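Local coordinates for protein sialyltransferase 0160 (Photobacterium damselae, PDB 4R84) that transfers sialic acid from its CMP-activated donor to an acceptor glycan, as a glycosyltransferase of the GT-B structural group, at residues R196-V208 / V225-E239. Numbering follows the deposited sequence.
Sequences RLNIEFYTNTAHV and VKISHISLYDDGSSE
Asn204 and Asp235 meet where two parallel strands, 197-204 and 225-233, run out at their C-terminal ends. The Asn204 amide swings toward the partner segment because CG is anti to the backbone N (chi1 -177°). Asn204 ND2 gives a nearly straight bond of 3.0 Å to Asp235 OD2. The amide and carboxylate planes stand 85° apart, and OD2 is met from above its own plane. Asn204 ND2 has a second acceptor in Asp125 OD1.

Glu239 folds back from the start of helix 237-246 with a bend at chi2 (92°). Glu239 OE2 takes Ala206 N at 3.1 Å on the anti side and Asp235 N at 3.1 Å on the syn side, from opposite faces of the carboxylate. One acid thus ties both post-strand loops together. Asp235 OD1 lies 2.7 Å from Glu239 OE1.

Along the strands, backbone N-H groups and carbonyls pair in alternation from Lys226 N to Leu197 O through to Thr205 N on Tyr233 O. A beta bulge at Ser228 shifts the register by one between Ile199 and Glu200. Ser228 N still reaches Ile199 O at 2.8 Å. A water links Ser228 OG to Glu200 OE2, while Glu200 OE1 accepts from Tyr202 OH. Another water donates to Phe201 O and also binds His229 ND1 and Ser231 OG.

On the face that carries Ile199, Phe201 and Thr203, Ile227 CG2 lies 3.6 Å from Phe201 CD2, and helix 213-219 packs over Phe201. Thr203 OG1 is bonded to Ile124 O and Asn211 ND2. The intervening chain is helical, making this a beta-alpha-beta crossover of a Rossmann-like domain. Its C-terminal loops face the donor cleft, as in GT-B enzymes.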
loop_
_atom_site.group_PDB
_atom_site.type_symbol
_atom_site.label_atom_id
_atom_site.label_comp_id
_atom_site.label_asym_id
_atom_site.label_seq_id
_atom_site.Cartn_x
_atom_site.Cartn_y
_atom_site.Cartn_z
ATOM N N ARG A 196 -15.916 -20.394 -8.839
ATOM C CA ARG A 196 -15.569 -20.002 -7.468
ATOM C C ARG A 196 -14.720 -18.744 -7.540
ATOM O O ARG A 196 -14.086 -18.506 -8.558
ATOM C CB ARG A 196 -14.791 -21.116 -6.746
ATOM C CG ARG A 196 -15.570 -22.355 -6.387
ATOM C CD ARG A 196 -14.724 -23.271 -5.513
ATOM N NE ARG A 196 -13.566 -23.834 -6.213
ATOM C CZ ARG A 196 -12.354 -23.975 -5.668
ATOM N NH1 ARG A 196 -12.123 -23.541 -4.434
ATOM N NH2 ARG A 196 -11.355 -24.508 -6.373
ATOM N N LEU A 197 -14.690 -17.944 -6.478
ATOM C CA LEU A 197 -13.856 -16.746 -6.496
ATOM C C LEU A 197 -13.326 -16.385 -5.110
ATOM O O LEU A 197 -14.081 -16.383 -4.143
ATOM C CB LEU A 197 -14.647 -15.558 -7.072
ATOM C CG LEU A 197 -13.864 -14.237 -7.140
ATOM C CD1 LEU A 197 -12.740 -14.362 -8.179
ATOM C CD2 LEU A 197 -14.812 -13.077 -7.461
ATOM N N ASN A 198 -12.024 -16.101 -5.033
ATOM C CA ASN A 198 -11.431 -15.450 -3.872
ATOM C C ASN A 198 -11.244 -13.971 -4.167
ATOM O O ASN A 198 -10.743 -13.597 -5.229
ATOM C CB ASN A 198 -10.080 -16.065 -3.512
ATOM C CG ASN A 198 -10.210 -17.451 -2.925
ATOM O OD1 ASN A 198 -11.138 -17.735 -2.167
ATOM N ND2 ASN A 198 -9.293 -18.329 -3.291
ATOM N N ILE A 199 -11.629 -13.129 -3.219
ATOM C CA ILE A 199 -11.394 -11.702 -3.367
ATOM C C ILE A 199 -10.421 -11.236 -2.302
ATOM O O ILE A 199 -10.585 -11.558 -1.126
ATOM C CB ILE A 199 -12.704 -10.889 -3.266
ATOM C CG1 ILE A 199 -13.671 -11.272 -4.391
ATOM C CG2 ILE A 199 -12.406 -9.382 -3.267
ATOM C CD1 ILE A 199 -15.053 -10.656 -4.245
ATOM N N GLU A 200 -9.382 -10.525 -2.733
ATOM C CA GLU A 200 -8.447 -9.861 -1.824
ATOM C C GLU A 200 -8.707 -8.366 -1.866
ATOM O O GLU A 200 -8.739 -7.790 -2.955
ATOM C CB GLU A 200 -7.005 -10.136 -2.218
ATOM C CG GLU A 200 -6.539 -11.565 -1.985
ATOM C CD GLU A 200 -5.174 -11.839 -2.589
ATOM O OE1 GLU A 200 -4.557 -10.924 -3.177
ATOM O OE2 GLU A 200 -4.717 -12.993 -2.496
ATOM N N PHE A 201 -8.863 -7.732 -0.697
ATOM C CA PHE A 201 -9.102 -6.293 -0.627
ATOM C C PHE A 201 -7.855 -5.555 -0.172
ATOM O O PHE A 201 -7.112 -6.064 0.662
ATOM C CB PHE A 201 -10.231 -5.964 0.348
ATOM C CG PHE A 201 -11.594 -6.328 -0.148
ATOM C CD1 PHE A 201 -12.086 -5.797 -1.339
ATOM C CD2 PHE A 201 -12.421 -7.131 0.622
ATOM C CE1 PHE A 201 -13.371 -6.117 -1.776
ATOM C CE2 PHE A 201 -13.709 -7.445 0.191
ATOM C CZ PHE A 201 -14.179 -6.928 -1.008
ATOM N N TYR A 202 -7.638 -4.369 -0.734
ATOM C CA TYR A 202 -6.541 -3.486 -0.336
ATOM C C TYR A 202 -7.082 -2.085 -0.260
ATOM O O TYR A 202 -7.528 -1.549 -1.276
ATOM C CB TYR A 202 -5.395 -3.529 -1.350
ATOM C CG TYR A 202 -4.846 -4.911 -1.610
ATOM C CD1 TYR A 202 -5.508 -5.798 -2.461
ATOM C CD2 TYR A 202 -3.655 -5.319 -1.024
ATOM C CE1 TYR A 202 -5.003 -7.071 -2.706
ATOM C CE2 TYR A 202 -3.134 -6.593 -1.271
ATOM C CZ TYR A 202 -3.823 -7.459 -2.105
ATOM O OH TYR A 202 -3.323 -8.725 -2.363
ATOM N N THR A 203 -7.063 -1.475 0.918
ATOM C CA THR A 203 -7.621 -0.133 0.992
ATOM C C THR A 203 -7.037 0.632 2.168
ATOM O O THR A 203 -6.081 0.188 2.806
ATOM C CB THR A 203 -9.169 -0.170 1.054
ATOM O OG1 THR A 203 -9.690 1.149 0.830
ATOM C CG2 THR A 203 -9.684 -0.711 2.386
ATOM N N ASN A 204 -7.606 1.813 2.377
ATOM C CA ASN A 204 -7.194 2.808 3.356
ATOM C C ASN A 204 -7.796 2.491 4.722
ATOM O O ASN A 204 -8.994 2.260 4.830
ATOM C CB ASN A 204 -7.655 4.175 2.808
ATOM C CG ASN A 204 -7.256 5.344 3.656
ATOM O OD1 ASN A 204 -7.489 5.368 4.855
ATOM N ND2 ASN A 204 -6.701 6.368 3.011
ATOM N N THR A 205 -6.963 2.428 5.762
ATOM C CA THR A 205 -7.464 2.008 7.074
ATOM C C THR A 205 -8.575 2.929 7.599
ATOM O O THR A 205 -9.605 2.451 8.071
ATOM C CB THR A 205 -6.335 1.957 8.113
ATOM O OG1 THR A 205 -5.331 1.048 7.663
ATOM C CG2 THR A 205 -6.870 1.494 9.459
ATOM N N ALA A 206 -8.353 4.237 7.530
ATOM C CA ALA A 206 -9.324 5.184 8.093
ATOM C C ALA A 206 -10.684 5.053 7.405
ATOM O O ALA A 206 -11.728 5.278 8.018
ATOM C CB ALA A 206 -8.792 6.634 8.002
ATOM N N HIS A 207 -10.682 4.636 6.143
ATOM C CA HIS A 207 -11.931 4.638 5.395
ATOM C C HIS A 207 -12.380 3.264 4.960
ATOM O O HIS A 207 -13.182 3.146 4.048
ATOM C CB HIS A 207 -11.786 5.556 4.192
ATOM C CG HIS A 207 -11.508 6.971 4.587
ATOM N ND1 HIS A 207 -10.231 7.481 4.664
ATOM C CD2 HIS A 207 -12.334 7.959 4.998
ATOM C CE1 HIS A 207 -10.286 8.737 5.070
ATOM N NE2 HIS A 207 -11.551 9.051 5.280
ATOM N N VAL A 208 -11.894 2.234 5.647
ATOM C CA VAL A 208 -12.257 0.868 5.302
ATOM C C VAL A 208 -13.774 0.642 5.342
ATOM O O VAL A 208 -14.324 -0.051 4.475
ATOM C CB VAL A 208 -11.539 -0.159 6.224
ATOM C CG1 VAL A 208 -11.839 0.117 7.690
ATOM C CG2 VAL A 208 -11.939 -1.585 5.854
ATOM N N VAL A 225 -18.137 -17.367 -3.274
ATOM C CA VAL A 225 -17.251 -16.189 -3.179
ATOM C C VAL A 225 -16.701 -16.066 -1.766
ATOM O O VAL A 225 -17.464 -16.037 -0.800
ATOM C CB VAL A 225 -17.997 -14.889 -3.547
ATOM C CG1 VAL A 225 -17.067 -13.677 -3.416
ATOM C CG2 VAL A 225 -18.556 -14.980 -4.951
ATOM N N LYS A 226 -15.384 -15.998 -1.646
ATOM C CA LYS A 226 -14.756 -15.863 -0.338
ATOM C C LYS A 226 -13.890 -14.619 -0.313
ATOM O O LYS A 226 -13.107 -14.391 -1.233
ATOM C CB LYS A 226 -13.905 -17.090 -0.008
ATOM C CG LYS A 226 -13.262 -17.052 1.380
ATOM C CD LYS A 226 -12.683 -18.403 1.776
ATOM C CE LYS A 226 -11.694 -18.282 2.936
ATOM N NZ LYS A 226 -10.399 -17.694 2.477
ATOM N N ILE A 227 -14.024 -13.834 0.748
ATOM C CA ILE A 227 -13.094 -12.738 0.996
ATOM C C ILE A 227 -11.880 -13.376 1.656
ATOM O O ILE A 227 -11.921 -13.757 2.834
ATOM C CB ILE A 227 -13.687 -11.647 1.886
ATOM C CG1 ILE A 227 -15.081 -11.223 1.400
ATOM C CG2 ILE A 227 -12.739 -10.450 1.965
ATOM C CD1 ILE A 227 -15.150 -10.801 -0.082
ATOM N N SER A 228 -10.815 -13.558 0.883
ATOM C CA SER A 228 -9.692 -14.355 1.354
ATOM C C SER A 228 -8.672 -13.533 2.148
ATOM O O SER A 228 -7.895 -14.080 2.917
ATOM C CB SER A 228 -9.001 -15.047 0.180
ATOM O OG SER A 228 -8.566 -14.120 -0.809
ATOM N N HIS A 229 -8.638 -12.228 1.924
ATOM C CA HIS A 229 -7.667 -11.384 2.621
ATOM C C HIS A 229 -8.030 -9.904 2.543
ATOM O O HIS A 229 -8.554 -9.441 1.536
ATOM C CB HIS A 229 -6.276 -11.569 2.035
ATOM C CG HIS A 229 -5.183 -11.164 2.970
ATOM N ND1 HIS A 229 -4.639 -9.896 2.976
ATOM C CD2 HIS A 229 -4.557 -11.848 3.956
ATOM C CE1 HIS A 229 -3.713 -9.824 3.913
ATOM N NE2 HIS A 229 -3.644 -10.992 4.524
ATOM N N ILE A 230 -7.713 -9.159 3.608
ATOM C CA ILE A 230 -7.920 -7.715 3.627
ATOM C C ILE A 230 -6.607 -7.086 4.073
ATOM O O ILE A 230 -6.041 -7.516 5.069
ATOM C CB ILE A 230 -9.051 -7.311 4.594
ATOM C CG1 ILE A 230 -10.350 -8.007 4.215
ATOM C CG2 ILE A 230 -9.245 -5.783 4.613
ATOM C CD1 ILE A 230 -11.508 -7.712 5.180
ATOM N N SER A 231 -6.092 -6.130 3.303
ATOM C CA SER A 231 -4.877 -5.396 3.704
ATOM C C SER A 231 -5.262 -3.940 3.850
ATOM O O SER A 231 -5.716 -3.326 2.881
ATOM C CB SER A 231 -3.742 -5.545 2.685
ATOM O OG SER A 231 -3.269 -6.889 2.590
ATOM N N LEU A 232 -5.057 -3.388 5.047
ATOM C CA LEU A 232 -5.426 -2.008 5.333
ATOM C C LEU A 232 -4.168 -1.192 5.577
ATOM O O LEU A 232 -3.258 -1.649 6.265
ATOM C CB LEU A 232 -6.359 -1.946 6.551
ATOM C CG LEU A 232 -7.624 -2.798 6.420
ATOM C CD1 LEU A 232 -8.465 -2.693 7.680
ATOM C CD2 LEU A 232 -8.464 -2.395 5.202
ATOM N N TYR A 233 -4.102 -0.010 4.969
ATOM C CA TYR A 233 -2.921 0.847 5.070
ATOM C C TYR A 233 -3.278 2.202 5.652
ATOM O O TYR A 233 -4.221 2.849 5.199
ATOM C CB TYR A 233 -2.277 1.058 3.692
ATOM C CG TYR A 233 -1.884 -0.230 2.985
ATOM C CD1 TYR A 233 -2.842 -0.995 2.318
ATOM C CD2 TYR A 233 -0.568 -0.672 2.976
ATOM C CE1 TYR A 233 -2.494 -2.171 1.658
ATOM C CE2 TYR A 233 -0.208 -1.866 2.318
ATOM C CZ TYR A 233 -1.178 -2.600 1.676
ATOM O OH TYR A 233 -0.838 -3.766 1.030
ATOM N N ASP A 234 -2.517 2.654 6.642
ATOM C CA ASP A 234 -2.639 4.046 7.083
ATOM C C ASP A 234 -2.416 4.990 5.926
ATOM O O ASP A 234 -1.549 4.736 5.100
ATOM C CB ASP A 234 -1.597 4.387 8.149
ATOM C CG ASP A 234 -1.874 3.744 9.474
ATOM O OD1 ASP A 234 -3.043 3.424 9.765
ATOM O OD2 ASP A 234 -0.896 3.571 10.234
ATOM N N ASP A 235 -3.151 6.096 5.866
ATOM C CA ASP A 235 -2.823 7.068 4.823
ATOM C C ASP A 235 -1.933 8.197 5.325
ATOM O O ASP A 235 -1.385 8.952 4.533
ATOM C CB ASP A 235 -4.070 7.619 4.143
ATOM C CG ASP A 235 -4.994 8.332 5.072
ATOM O OD1 ASP A 235 -4.718 8.385 6.281
ATOM O OD2 ASP A 235 -6.015 8.846 4.563
ATOM N N GLY A 236 -1.820 8.341 6.638
ATOM C CA GLY A 236 -0.942 9.352 7.187
ATOM C C GLY A 236 -1.214 9.688 8.632
ATOM O O GLY A 236 -1.523 8.826 9.433
ATOM N N SER A 237 -1.093 10.964 8.966
ATOM C CA SER A 237 -1.202 11.369 10.355
ATOM C C SER A 237 -2.608 11.186 10.918
ATOM O O SER A 237 -2.774 11.037 12.123
ATOM C CB SER A 237 -0.748 12.823 10.493
ATOM O OG SER A 237 -1.515 13.658 9.651
ATOM N N SER A 238 -3.614 11.167 10.047
ATOM C CA SER A 238 -5.000 11.177 10.499
ATOM C C SER A 238 -5.353 9.968 11.380
ATOM O O SER A 238 -6.054 10.134 12.373
ATOM C CB SER A 238 -5.943 11.264 9.293
ATOM O OG SER A 238 -6.876 10.201 9.275
ATOM N N GLU A 239 -4.839 8.782 11.051
ATOM C CA GLU A 239 -5.093 7.596 11.868
ATOM C C GLU A 239 -4.506 7.749 13.268
ATOM O O GLU A 239 -5.024 7.184 14.221
ATOM C CB GLU A 239 -4.525 6.331 11.216
ATOM C CG GLU A 239 -5.419 5.731 10.117
ATOM C CD GLU A 239 -5.072 6.244 8.722
ATOM O OE1 GLU A 239 -4.247 7.185 8.620
ATOM O OE2 GLU A 239 -5.622 5.703 7.727
HETATM O O HOH W 1 -6.164 -14.783 -1.558
HETATM O O HOH W 2 -5.369 -8.284 0.787
HETATM O O HOH W 3 -3.509 0.209 9.383
#